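Local coordinates for uncharacterized protein (Pseudomonas fluorescens, PDB 5V00) that is of unknown biochemical function but, as a bicupin named HutD, is involved in histidine utilization in Pseudomonas, at residues V69-D83 with S102-F116. Sequence-based numbering, arbitrary orientation.
Sequences VITVIQGAGMVLTVD and SQVSCRLITGPIRDF. With FMT (formic acid), chain K.
A classic beta bulge marks where strand 69-74 pairs with strand 113-116: Ile73 N and Gln74 N both donate to Arg114 O, at 2.8 and 3.2 Å, and the register slips by one residue. Ile73 has CG1 wedged between its own N and carbonyl carbon (chi1 65°), which brings CG2 to 3.7 Å from Phe116 CB and lays CG1 beside Arg114 O. Cutting this side chain back to an alanine is likely to open a gap beside Phe116 CB and remove part of the hydrocarbon cover of the Arg114 carbonyl. Gln74 and Arg114 run side by side, the amide NE2 3.6 Å from Arg114 CD and its plane turned 65° from the guanidinium, which makes salt bridges to Asp53 and Glu32. Two facing sheets build the cupin barrel: 69-83 crosses from one to the other and 102-116 crosses back. Between them Met78, bent at chi2 (74°), sets SD 3.8 Å from Cys106 SG and carries CE to 3.3 Å from Asp115 OD2. Ile113 CD1 lies 3.4 Å from Gly77 O, and water 3 links that carbonyl to Ile109 N and Gly111 O. At the far end, Asp83 OD2 is met by Ser102 OG at 2.7 Å and OD1 by Gln103 N, both syn but well out of the carboxylate plane. A formic acid near Thr81 is bonded to Ser105 OG and Gly84 N.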
loop_
_atom_site.group_PDB
_atom_site.type_symbol
_atom_site.label_atom_id
_atom_site.label_comp_id
_atom_site.label_asym_id
_atom_site.label_seq_id
_atom_site.Cartn_x
_atom_site.Cartn_y
_atom_site.Cartn_z
ATOM N N VAL B 69 -13.114 -4.560 14.697
ATOM C CA VAL B 69 -13.788 -3.336 15.054
ATOM C C VAL B 69 -14.235 -2.721 13.750
ATOM O O VAL B 69 -13.418 -2.365 12.869
ATOM C CB VAL B 69 -12.905 -2.328 15.858
ATOM C CG1 VAL B 69 -13.779 -1.130 16.310
ATOM C CG2 VAL B 69 -12.237 -3.009 17.038
ATOM N N ILE B 70 -15.535 -2.472 13.611
ATOM C CA ILE B 70 -16.069 -1.917 12.387
ATOM C C ILE B 70 -16.817 -0.603 12.670
ATOM O O ILE B 70 -17.278 -0.385 13.779
ATOM C CB ILE B 70 -16.997 -2.912 11.621
ATOM C CG1 ILE B 70 -18.336 -3.072 12.307
ATOM C CG2 ILE B 70 -16.324 -4.293 11.461
ATOM C CD1 ILE B 70 -19.257 -3.989 11.550
ATOM N N THR B 71 -16.857 0.285 11.692
ATOM C CA THR B 71 -17.493 1.558 11.815
ATOM C C THR B 71 -18.186 1.960 10.551
ATOM O O THR B 71 -17.586 2.001 9.465
ATOM C CB THR B 71 -16.512 2.680 12.170
ATOM O OG1 THR B 71 -15.698 2.307 13.251
ATOM C CG2 THR B 71 -17.242 3.950 12.517
ATOM N N VAL B 72 -19.479 2.296 10.590
ATOM C CA VAL B 72 -20.134 2.831 9.398
ATOM C C VAL B 72 -19.558 4.167 9.011
ATOM O O VAL B 72 -19.463 5.051 9.853
ATOM C CB VAL B 72 -21.684 3.020 9.609
ATOM C CG1 VAL B 72 -22.309 3.797 8.469
ATOM C CG2 VAL B 72 -22.313 1.642 9.839
ATOM N N ILE B 73 -19.125 4.310 7.757
ATOM C CA ILE B 73 -18.586 5.551 7.266
ATOM C C ILE B 73 -19.330 6.207 6.098
ATOM O O ILE B 73 -19.110 7.404 5.808
ATOM C CB ILE B 73 -17.060 5.511 6.938
ATOM C CG1 ILE B 73 -16.814 4.545 5.782
ATOM C CG2 ILE B 73 -16.255 5.122 8.163
ATOM C CD1 ILE B 73 -15.401 4.471 5.293
ATOM N N GLN B 74 -20.232 5.473 5.472
ATOM C CA GLN B 74 -21.097 6.078 4.491
ATOM C C GLN B 74 -22.418 5.338 4.540
ATOM O O GLN B 74 -22.469 4.121 4.757
ATOM C CB GLN B 74 -20.513 5.907 3.081
ATOM C CG GLN B 74 -21.097 6.828 2.038
ATOM C CD GLN B 74 -20.238 6.753 0.759
ATOM O OE1 GLN B 74 -19.052 7.126 0.765
ATOM N NE2 GLN B 74 -20.784 6.155 -0.267
ATOM N N GLY B 75 -23.447 6.123 4.293
ATOM C CA GLY B 75 -24.813 5.634 4.471
ATOM C C GLY B 75 -25.306 5.892 5.887
ATOM O O GLY B 75 -24.599 6.321 6.766
ATOM N N ALA B 76 -26.580 5.610 6.115
ATOM C CA ALA B 76 -27.211 6.086 7.365
ATOM C C ALA B 76 -27.134 5.092 8.510
ATOM O O ALA B 76 -27.472 5.458 9.639
ATOM C CB ALA B 76 -28.693 6.451 7.069
ATOM N N GLY B 77 -26.703 3.863 8.281
ATOM C CA GLY B 77 -26.569 2.862 9.290
ATOM C C GLY B 77 -27.198 1.579 8.926
ATOM O O GLY B 77 -27.830 1.499 7.872
ATOM N N MET B 78 -26.910 0.576 9.712
ATOM C CA MET B 78 -27.458 -0.763 9.558
ATOM C C MET B 78 -27.577 -1.472 10.881
ATOM O O MET B 78 -27.198 -0.922 11.922
ATOM C CB MET B 78 -26.676 -1.577 8.477
ATOM C CG MET B 78 -25.201 -1.607 8.800
ATOM S SD MET B 78 -24.695 -2.634 10.113
ATOM C CE MET B 78 -22.865 -2.635 9.586
ATOM N N VAL B 79 -28.228 -2.656 10.870
ATOM C CA VAL B 79 -28.421 -3.453 12.054
ATOM C C VAL B 79 -27.708 -4.755 12.021
ATOM O O VAL B 79 -27.828 -5.531 11.057
ATOM C CB VAL B 79 -29.983 -3.736 12.238
ATOM C CG1 VAL B 79 -30.177 -4.738 13.343
ATOM C CG2 VAL B 79 -30.626 -2.424 12.582
ATOM N N LEU B 80 -26.949 -5.037 13.048
ATOM C CA LEU B 80 -26.282 -6.296 13.183
ATOM C C LEU B 80 -26.900 -7.215 14.181
ATOM O O LEU B 80 -27.313 -6.788 15.268
ATOM C CB LEU B 80 -24.776 -6.120 13.664
ATOM C CG LEU B 80 -23.800 -5.535 12.715
ATOM C CD1 LEU B 80 -22.409 -5.771 13.368
ATOM C CD2 LEU B 80 -23.773 -6.171 11.338
ATOM N N THR B 81 -26.924 -8.511 13.855
ATOM C CA THR B 81 -27.243 -9.504 14.800
ATOM C C THR B 81 -26.004 -10.357 15.044
ATOM O O THR B 81 -25.490 -10.952 14.099
ATOM C CB THR B 81 -28.439 -10.391 14.303
ATOM O OG1 THR B 81 -29.549 -9.524 14.049
ATOM C CG2 THR B 81 -28.837 -11.386 15.329
ATOM N N VAL B 82 -25.538 -10.409 16.277
ATOM C CA VAL B 82 -24.319 -11.144 16.652
ATOM C C VAL B 82 -24.727 -12.302 17.547
ATOM O O VAL B 82 -25.257 -12.076 18.663
ATOM C CB VAL B 82 -23.395 -10.243 17.471
ATOM C CG1 VAL B 82 -22.086 -10.943 17.811
ATOM C CG2 VAL B 82 -23.187 -8.971 16.655
ATOM N N ASP B 83 -24.436 -13.512 17.081
ATOM C CA ASP B 83 -24.738 -14.753 17.843
ATOM C C ASP B 83 -26.192 -14.779 18.327
ATOM O O ASP B 83 -26.461 -15.069 19.490
ATOM C CB ASP B 83 -23.827 -14.890 18.996
ATOM C CG ASP B 83 -22.330 -14.980 18.542
ATOM O OD1 ASP B 83 -22.099 -15.617 17.525
ATOM O OD2 ASP B 83 -21.483 -14.428 19.233
ATOM N N SER B 102 -17.619 -15.008 16.165
ATOM C CA SER B 102 -19.061 -14.852 16.237
ATOM C C SER B 102 -19.722 -15.047 14.926
ATOM O O SER B 102 -19.207 -14.743 13.864
ATOM C CB SER B 102 -19.493 -13.471 16.808
ATOM O OG SER B 102 -19.197 -13.382 18.227
ATOM N N GLN B 103 -20.998 -15.488 14.991
ATOM C CA GLN B 103 -21.775 -15.538 13.754
ATOM C C GLN B 103 -22.569 -14.231 13.653
ATOM O O GLN B 103 -23.306 -13.922 14.592
ATOM C CB GLN B 103 -22.748 -16.782 13.780
ATOM C CG GLN B 103 -23.834 -16.813 12.709
ATOM C CD GLN B 103 -25.040 -17.677 13.215
ATOM O OE1 GLN B 103 -26.039 -17.152 13.725
ATOM N NE2 GLN B 103 -24.881 -18.991 13.173
ATOM N N VAL B 104 -22.427 -13.523 12.533
ATOM C CA VAL B 104 -22.917 -12.144 12.418
ATOM C C VAL B 104 -23.635 -11.982 11.178
ATOM O O VAL B 104 -23.189 -12.450 10.132
ATOM C CB VAL B 104 -21.754 -11.071 12.530
ATOM C CG1 VAL B 104 -22.265 -9.679 12.243
ATOM C CG2 VAL B 104 -21.084 -11.201 13.852
ATOM N N SER B 105 -24.801 -11.292 11.213
ATOM C CA SER B 105 -25.442 -10.946 10.016
ATOM C C SER B 105 -25.899 -9.508 10.090
ATOM O O SER B 105 -26.122 -8.965 11.168
ATOM C CB SER B 105 -26.623 -11.942 9.686
ATOM O OG SER B 105 -27.580 -11.773 10.647
ATOM N N CYS B 106 -26.014 -8.931 8.950
ATOM C CA CYS B 106 -26.348 -7.555 8.763
ATOM C C CYS B 106 -27.669 -7.370 8.028
ATOM O O CYS B 106 -27.890 -8.021 6.982
ATOM C CB CYS B 106 -25.249 -6.953 7.874
ATOM S SG CYS B 106 -25.358 -5.262 7.473
ATOM N N ARG B 107 -28.505 -6.453 8.508
ATOM C CA ARG B 107 -29.721 -6.042 7.849
ATOM C C ARG B 107 -29.680 -4.615 7.475
ATOM O O ARG B 107 -29.496 -3.697 8.328
ATOM C CB ARG B 107 -30.998 -6.379 8.757
ATOM C CG ARG B 107 -32.298 -6.047 8.084
ATOM C CD ARG B 107 -33.478 -6.566 8.926
ATOM N NE ARG B 107 -33.529 -6.041 10.284
ATOM C CZ ARG B 107 -34.174 -4.903 10.653
ATOM N NH1 ARG B 107 -34.827 -4.143 9.752
ATOM N NH2 ARG B 107 -34.139 -4.514 11.913
ATOM N N LEU B 108 -29.678 -4.356 6.185
ATOM C CA LEU B 108 -29.683 -3.044 5.671
ATOM C C LEU B 108 -31.114 -2.503 5.854
ATOM O O LEU B 108 -32.087 -3.309 5.864
ATOM C CB LEU B 108 -29.206 -2.975 4.189
ATOM C CG LEU B 108 -27.838 -3.607 3.936
ATOM C CD1 LEU B 108 -27.519 -3.412 2.481
ATOM C CD2 LEU B 108 -26.777 -2.937 4.805
ATOM N N ILE B 109 -31.223 -1.258 6.233
ATOM C CA ILE B 109 -32.509 -0.547 6.527
ATOM C C ILE B 109 -32.651 0.541 5.498
ATOM O O ILE B 109 -33.692 0.648 4.878
ATOM C CB ILE B 109 -32.565 0.207 7.874
ATOM C CG1 ILE B 109 -32.193 -0.673 9.038
ATOM C CG2 ILE B 109 -33.963 0.806 8.076
ATOM C CD1 ILE B 109 -32.945 -1.972 9.011
ATOM N N THR B 110 -31.618 1.365 5.315
ATOM C CA THR B 110 -31.678 2.455 4.322
ATOM C C THR B 110 -30.807 2.243 3.115
ATOM O O THR B 110 -30.360 3.171 2.507
ATOM C CB THR B 110 -31.282 3.771 4.965
ATOM O OG1 THR B 110 -30.080 3.607 5.770
ATOM C CG2 THR B 110 -32.518 4.252 5.798
ATOM N N GLY B 111 -30.566 1.027 2.732
ATOM C CA GLY B 111 -29.778 0.858 1.569
ATOM C C GLY B 111 -28.283 0.664 1.908
ATOM O O GLY B 111 -27.914 0.380 3.060
ATOM N N PRO B 112 -27.462 0.706 0.865
ATOM C CA PRO B 112 -26.081 0.203 1.009
ATOM C C PRO B 112 -25.272 1.088 1.952
ATOM O O PRO B 112 -25.571 2.258 2.156
ATOM C CB PRO B 112 -25.538 0.294 -0.453
ATOM C CG PRO B 112 -26.795 0.084 -1.308
ATOM C CD PRO B 112 -27.815 0.924 -0.569
ATOM N N ILE B 113 -24.276 0.456 2.521
ATOM C CA ILE B 113 -23.449 1.072 3.554
ATOM C C ILE B 113 -22.007 0.802 3.171
ATOM O O ILE B 113 -21.705 -0.298 2.592
ATOM C CB ILE B 113 -23.704 0.297 4.863
ATOM C CG1 ILE B 113 -25.150 0.527 5.333
ATOM C CG2 ILE B 113 -22.786 0.665 5.990
ATOM C CD1 ILE B 113 -25.525 1.943 5.405
ATOM N N ARG B 114 -21.139 1.742 3.581
ATOM C CA ARG B 114 -19.692 1.442 3.582
ATOM C C ARG B 114 -19.178 1.437 5.050
ATOM O O ARG B 114 -19.587 2.340 5.794
ATOM C CB ARG B 114 -18.946 2.447 2.752
ATOM C CG ARG B 114 -19.426 2.561 1.293
ATOM C CD ARG B 114 -18.510 3.448 0.444
ATOM N NE ARG B 114 -17.339 2.674 0.057
ATOM C CZ ARG B 114 -16.156 3.181 -0.347
ATOM N NH1 ARG B 114 -15.932 4.449 -0.342
ATOM N NH2 ARG B 114 -15.169 2.366 -0.684
ATOM N N ASP B 115 -18.367 0.466 5.410
ATOM C CA ASP B 115 -17.805 0.289 6.751
ATOM C C ASP B 115 -16.257 0.399 6.722
ATOM O O ASP B 115 -15.634 -0.169 5.775
ATOM C CB ASP B 115 -18.073 -1.020 7.306
ATOM C CG ASP B 115 -19.556 -1.174 7.841
ATOM O OD1 ASP B 115 -20.218 -0.166 7.826
ATOM O OD2 ASP B 115 -19.928 -2.352 8.143
ATOM N N PHE B 116 -15.685 1.106 7.703
ATOM C CA PHE B 116 -14.209 1.065 7.928
ATOM C C PHE B 116 -13.913 -0.074 8.837
ATOM O O PHE B 116 -14.470 -0.158 9.950
ATOM C CB PHE B 116 -13.762 2.418 8.498
ATOM C CG PHE B 116 -12.333 2.474 8.851
ATOM C CD1 PHE B 116 -11.360 2.370 7.872
ATOM C CD2 PHE B 116 -11.964 2.663 10.153
ATOM C CE1 PHE B 116 -10.018 2.476 8.245
ATOM C CE2 PHE B 116 -10.605 2.729 10.538
ATOM C CZ PHE B 116 -9.628 2.705 9.534
HETATM C C FMT K . -26.311 -13.831 13.416
HETATM O O1 FMT K . -27.191 -13.833 12.529
HETATM O O2 FMT K . -26.488 -14.271 14.669
HETATM O O HOH W 1 -13.630 0.537 12.480
HETATM O O HOH W 2 -28.059 4.738 3.808
HETATM O O HOH W 3 -28.915 0.239 5.711
#